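Glucanase (Clostridium thermocellum, PDB 5GXX) probably hydrolyses internal beta-1,4-glucosidic bonds of cellulose as a family 9 endoglucanase of the cellulosome. Local coordinates at residues Ile453-Ile463 with Thr562-Tyr573. The protein carries 1 engineered substitution. Numbering follows the deposited sequence.
Sequences INQASDHFTEI and TKFWDPTNDFSY. With CA (calcium ion), chain D.
Trp565 and Thr461 meet where the calcium-binding loop 562-573 crosses the hairpin 453-463. Trp565 NE1 donates to Thr461 OG1 over 2.9 Å, nearly straight at 173° and in the ring plane, while the backbone of His459 and Phe460 lies over one indole face. With CG anti to the backbone N (chi1 -174°), Trp565 carries its ring toward the strand, its NE1 edge at Thr461 OG1. This part is tightly packed: Pro567 CB sits 3.4 Å from Thr461 OG1 and also over the centre of the Tyr573 ring. Thr461 CG2 packs 3.6 Å from Tyr573 CE1, and Ile453 CD1 touches the same ring. Water 5 joins the hydroxyls of Thr461 and Tyr573. Toward the hairpin turn the contact loosens and becomes wet: water 2 links Asp458 O to Thr562 OG1 and Trp565 N, and the exposed Asp458 OD2 and Lys563 NZ form a long salt bridge of 3.5 Å. Asp566, Asn569 and Asp570 bind the calcium together with Asp488 and Glu491; water 4 donates to Asp570 OD2 and lies a longer 3.2 Å from Thr461 OG1. Thr461 is thus tied to the calcium-binding loop of this cellulose-binding-type domain directly through Trp565, next to the ligand Asp566, and through water 4 to the ligand Asp570.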
loop_
_atom_site.group_PDB
_atom_site.type_symbol
_atom_site.label_atom_id
_atom_site.label_comp_id
_atom_site.label_asym_id
_atom_site.label_seq_id
_atom_site.Cartn_x
_atom_site.Cartn_y
_atom_site.Cartn_z
ATOM N N ILE A 453 21.049 -6.885 8.456
ATOM C CA ILE A 453 21.883 -5.853 7.855
ATOM C C ILE A 453 21.121 -5.332 6.643
ATOM O O ILE A 453 20.868 -6.069 5.682
ATOM C CB ILE A 453 23.255 -6.399 7.450
ATOM C CG1 ILE A 453 23.982 -6.928 8.683
ATOM C CG2 ILE A 453 24.060 -5.304 6.752
ATOM C CD1 ILE A 453 25.012 -8.003 8.374
ATOM N N ASN A 454 20.698 -4.074 6.713
ATOM C CA ASN A 454 19.937 -3.486 5.621
ATOM C C ASN A 454 20.875 -2.968 4.525
ATOM O O ASN A 454 20.552 -3.008 3.335
ATOM C CB ASN A 454 19.000 -2.398 6.143
ATOM C CG ASN A 454 17.836 -2.132 5.207
ATOM O OD1 ASN A 454 17.052 -3.027 4.896
ATOM N ND2 ASN A 454 17.723 -0.894 4.752
ATOM N N GLN A 455 22.041 -2.494 4.946
ATOM C CA GLN A 455 23.104 -2.078 4.038
ATOM C C GLN A 455 24.380 -1.959 4.852
ATOM O O GLN A 455 24.378 -1.405 5.953
ATOM C CB GLN A 455 22.793 -0.722 3.404
ATOM C CG GLN A 455 23.668 -0.404 2.196
ATOM C CD GLN A 455 23.365 0.953 1.577
ATOM O OE1 GLN A 455 22.297 1.533 1.801
ATOM N NE2 GLN A 455 24.306 1.463 0.787
ATOM N N ALA A 456 25.473 -2.472 4.296
ATOM C CA ALA A 456 26.790 -2.329 4.902
ATOM C C ALA A 456 27.615 -1.459 3.961
ATOM O O ALA A 456 27.446 -1.517 2.747
ATOM C CB ALA A 456 27.439 -3.690 5.087
ATOM N N SER A 457 28.496 -0.646 4.528
ATOM C CA SER A 457 29.320 0.246 3.729
ATOM C C SER A 457 30.667 0.412 4.417
ATOM O O SER A 457 30.787 0.120 5.603
ATOM C CB SER A 457 28.591 1.577 3.590
ATOM O OG SER A 457 29.481 2.653 3.384
ATOM N N ASP A 458 31.692 0.880 3.705
ATOM C CA ASP A 458 32.958 1.087 4.405
ATOM C C ASP A 458 32.905 2.226 5.425
ATOM O O ASP A 458 33.834 2.399 6.207
ATOM C CB ASP A 458 34.187 1.154 3.483
ATOM C CG ASP A 458 34.009 2.091 2.312
ATOM O OD1 ASP A 458 33.174 3.019 2.397
ATOM O OD2 ASP A 458 34.732 1.898 1.307
ATOM N N HIS A 459 31.806 2.974 5.462
ATOM C CA HIS A 459 31.677 3.982 6.509
ATOM C C HIS A 459 30.396 3.961 7.341
ATOM O O HIS A 459 30.231 4.829 8.183
ATOM C CB HIS A 459 31.946 5.389 5.970
ATOM C CG HIS A 459 30.878 5.894 5.052
ATOM N ND1 HIS A 459 29.937 6.817 5.454
ATOM C CD2 HIS A 459 30.611 5.623 3.753
ATOM C CE1 HIS A 459 29.137 7.097 4.439
ATOM N NE2 HIS A 459 29.520 6.382 3.398
ATOM N N PHE A 460 29.506 2.993 7.127
ATOM C CA PHE A 460 28.316 2.862 7.982
ATOM C C PHE A 460 27.758 1.442 8.084
ATOM O O PHE A 460 28.027 0.581 7.237
ATOM C CB PHE A 460 27.212 3.829 7.530
ATOM C CG PHE A 460 26.589 3.504 6.202
ATOM C CD1 PHE A 460 25.701 2.437 6.075
ATOM C CD2 PHE A 460 26.835 4.312 5.094
ATOM C CE1 PHE A 460 25.124 2.145 4.858
ATOM C CE2 PHE A 460 26.239 4.033 3.869
ATOM C CZ PHE A 460 25.379 2.953 3.754
ATOM N N THR A 461 26.974 1.225 9.141
ATOM C CA THR A 461 26.107 0.053 9.272
ATOM C C THR A 461 24.661 0.535 9.249
ATOM O O THR A 461 24.337 1.477 9.958
ATOM C CB THR A 461 26.361 -0.652 10.617
ATOM O OG1 THR A 461 27.660 -1.251 10.600
ATOM C CG2 THR A 461 25.341 -1.764 10.866
ATOM N N GLU A 462 23.796 -0.107 8.466
ATOM C CA GLU A 462 22.382 0.228 8.502
ATOM C C GLU A 462 21.610 -1.034 8.860
ATOM O O GLU A 462 21.759 -2.071 8.205
ATOM C CB GLU A 462 21.914 0.783 7.157
ATOM C CG GLU A 462 20.487 1.276 7.185
ATOM C CD GLU A 462 20.104 1.927 5.875
ATOM O OE1 GLU A 462 20.371 3.138 5.701
ATOM O OE2 GLU A 462 19.547 1.207 5.021
ATOM N N ILE A 463 20.779 -0.906 9.888
ATOM C CA ILE A 463 20.046 -2.039 10.457
ATOM C C ILE A 463 18.550 -1.882 10.185
ATOM O O ILE A 463 18.006 -0.792 10.346
ATOM C CB ILE A 463 20.266 -2.105 11.991
ATOM C CG1 ILE A 463 21.742 -2.299 12.374
ATOM C CG2 ILE A 463 19.431 -3.220 12.622
ATOM C CD1 ILE A 463 22.394 -3.514 11.765
ATOM N N THR A 562 35.774 7.954 4.878
ATOM C CA THR A 562 36.601 7.240 5.849
ATOM C C THR A 562 36.573 5.726 5.634
ATOM O O THR A 562 35.641 5.197 5.026
ATOM C CB THR A 562 36.248 7.589 7.310
ATOM O OG1 THR A 562 34.909 7.166 7.598
ATOM C CG2 THR A 562 36.386 9.080 7.546
ATOM N N LYS A 563 37.613 5.050 6.112
ATOM C CA LYS A 563 37.831 3.637 5.811
ATOM C C LYS A 563 38.037 2.785 7.063
ATOM O O LYS A 563 38.488 1.641 6.969
ATOM C CB LYS A 563 39.020 3.455 4.855
ATOM C CG LYS A 563 39.011 4.339 3.611
ATOM C CD LYS A 563 38.007 3.875 2.574
ATOM C CE LYS A 563 38.057 4.789 1.361
ATOM N NZ LYS A 563 37.100 4.337 0.325
ATOM N N PHE A 564 37.679 3.318 8.229
ATOM C CA PHE A 564 37.930 2.629 9.495
ATOM C C PHE A 564 36.759 1.839 10.076
ATOM O O PHE A 564 36.996 0.915 10.851
ATOM C CB PHE A 564 38.478 3.582 10.565
ATOM C CG PHE A 564 37.545 4.701 10.934
ATOM C CD1 PHE A 564 36.471 4.485 11.790
ATOM C CD2 PHE A 564 37.740 5.976 10.426
ATOM C CE1 PHE A 564 35.621 5.522 12.129
ATOM C CE2 PHE A 564 36.908 7.024 10.768
ATOM C CZ PHE A 564 35.837 6.795 11.624
ATOM N N TRP A 565 35.526 2.196 9.723
ATOM C CA TRP A 565 34.342 1.626 10.383
ATOM C C TRP A 565 34.400 0.104 10.360
ATOM O O TRP A 565 34.566 -0.491 9.299
ATOM C CB TRP A 565 33.070 2.130 9.696
ATOM C CG TRP A 565 31.796 1.713 10.393
ATOM C CD1 TRP A 565 30.882 0.807 9.949
ATOM C CD2 TRP A 565 31.309 2.210 11.643
ATOM N NE1 TRP A 565 29.852 0.695 10.858
ATOM C CE2 TRP A 565 30.092 1.544 11.907
ATOM C CE3 TRP A 565 31.794 3.135 12.579
ATOM C CZ2 TRP A 565 29.346 1.778 13.068
ATOM C CZ3 TRP A 565 31.046 3.379 13.725
ATOM C CH2 TRP A 565 29.835 2.695 13.961
ATOM N N ASP A 566 34.265 -0.522 11.528
ATOM C CA ASP A 566 34.348 -1.981 11.612
ATOM C C ASP A 566 33.193 -2.547 12.441
ATOM O O ASP A 566 33.255 -2.550 13.668
ATOM C CB ASP A 566 35.707 -2.407 12.180
ATOM C CG ASP A 566 35.888 -3.918 12.217
ATOM O OD1 ASP A 566 35.114 -4.652 11.567
ATOM O OD2 ASP A 566 36.821 -4.375 12.907
ATOM N N PRO A 567 32.123 -3.007 11.772
ATOM C CA PRO A 567 30.995 -3.566 12.520
ATOM C C PRO A 567 31.282 -4.958 13.082
ATOM O O PRO A 567 30.562 -5.398 13.981
ATOM C CB PRO A 567 29.891 -3.648 11.467
ATOM C CG PRO A 567 30.637 -3.864 10.171
ATOM C CD PRO A 567 31.871 -3.008 10.317
ATOM N N THR A 568 32.304 -5.635 12.556
ATOM C CA THR A 568 32.622 -7.022 12.919
ATOM C C THR A 568 33.070 -7.219 14.370
ATOM O O THR A 568 33.161 -8.355 14.839
ATOM C CB THR A 568 33.632 -7.690 11.938
ATOM O OG1 THR A 568 34.965 -7.241 12.213
ATOM C CG2 THR A 568 33.283 -7.406 10.484
ATOM N N ASN A 569 33.336 -6.135 15.092
ATOM C CA ASN A 569 33.616 -6.245 16.526
ATOM C C ASN A 569 32.507 -5.660 17.403
ATOM O O ASN A 569 32.693 -5.462 18.607
ATOM C CB ASN A 569 35.003 -5.679 16.892
ATOM C CG ASN A 569 35.128 -4.176 16.659
ATOM O OD1 ASN A 569 34.134 -3.465 16.463
ATOM N ND2 ASN A 569 36.366 -3.678 16.695
ATOM N N ASP A 570 31.362 -5.379 16.784
ATOM C CA ASP A 570 30.226 -4.783 17.483
ATOM C C ASP A 570 29.326 -5.882 18.039
ATOM O O ASP A 570 28.953 -6.803 17.309
ATOM C CB ASP A 570 29.431 -3.883 16.544
ATOM C CG ASP A 570 30.221 -2.666 16.090
ATOM O OD1 ASP A 570 31.387 -2.452 16.525
ATOM O OD2 ASP A 570 29.651 -1.910 15.273
ATOM N N PHE A 571 29.021 -5.790 19.332
ATOM C CA PHE A 571 28.243 -6.812 20.041
ATOM C C PHE A 571 26.916 -7.128 19.347
ATOM O O PHE A 571 26.545 -8.289 19.184
ATOM C CB PHE A 571 28.009 -6.386 21.494
ATOM C CG PHE A 571 27.172 -7.357 22.302
ATOM C CD1 PHE A 571 25.788 -7.246 22.331
ATOM C CD2 PHE A 571 27.777 -8.363 23.049
ATOM C CE1 PHE A 571 25.022 -8.128 23.085
ATOM C CE2 PHE A 571 27.023 -9.253 23.801
ATOM C CZ PHE A 571 25.641 -9.135 23.819
ATOM N N SER A 572 26.205 -6.100 18.892
ATOM C CA SER A 572 24.896 -6.332 18.299
ATOM C C SER A 572 24.887 -6.723 16.826
ATOM O O SER A 572 23.845 -7.088 16.296
ATOM C CB SER A 572 23.995 -5.131 18.556
ATOM O OG SER A 572 23.830 -4.982 19.946
ATOM N N TYR A 573 26.044 -6.666 16.172
ATOM C CA TYR A 573 26.179 -7.129 14.794
ATOM C C TYR A 573 26.338 -8.642 14.680
ATOM O O TYR A 573 26.170 -9.205 13.595
ATOM C CB TYR A 573 27.406 -6.459 14.173
ATOM C CG TYR A 573 27.366 -6.249 12.674
ATOM C CD1 TYR A 573 26.450 -5.370 12.098
ATOM C CD2 TYR A 573 28.282 -6.888 11.840
ATOM C CE1 TYR A 573 26.454 -5.139 10.722
ATOM C CE2 TYR A 573 28.285 -6.669 10.473
ATOM C CZ TYR A 573 27.373 -5.792 9.917
ATOM O OH TYR A 573 27.383 -5.576 8.553
HETATM CA CA CA D . 33.313 -1.433 15.701
HETATM O O HOH W 1 33.942 5.800 2.735
HETATM O O HOH W 2 34.742 4.480 8.039
HETATM O O HOH W 3 35.753 0.144 6.566
HETATM O O HOH W 4 27.420 -1.804 13.722
HETATM O O HOH W 5 27.695 -2.761 8.453
HETATM O O HOH W 6 31.595 0.010 14.901
#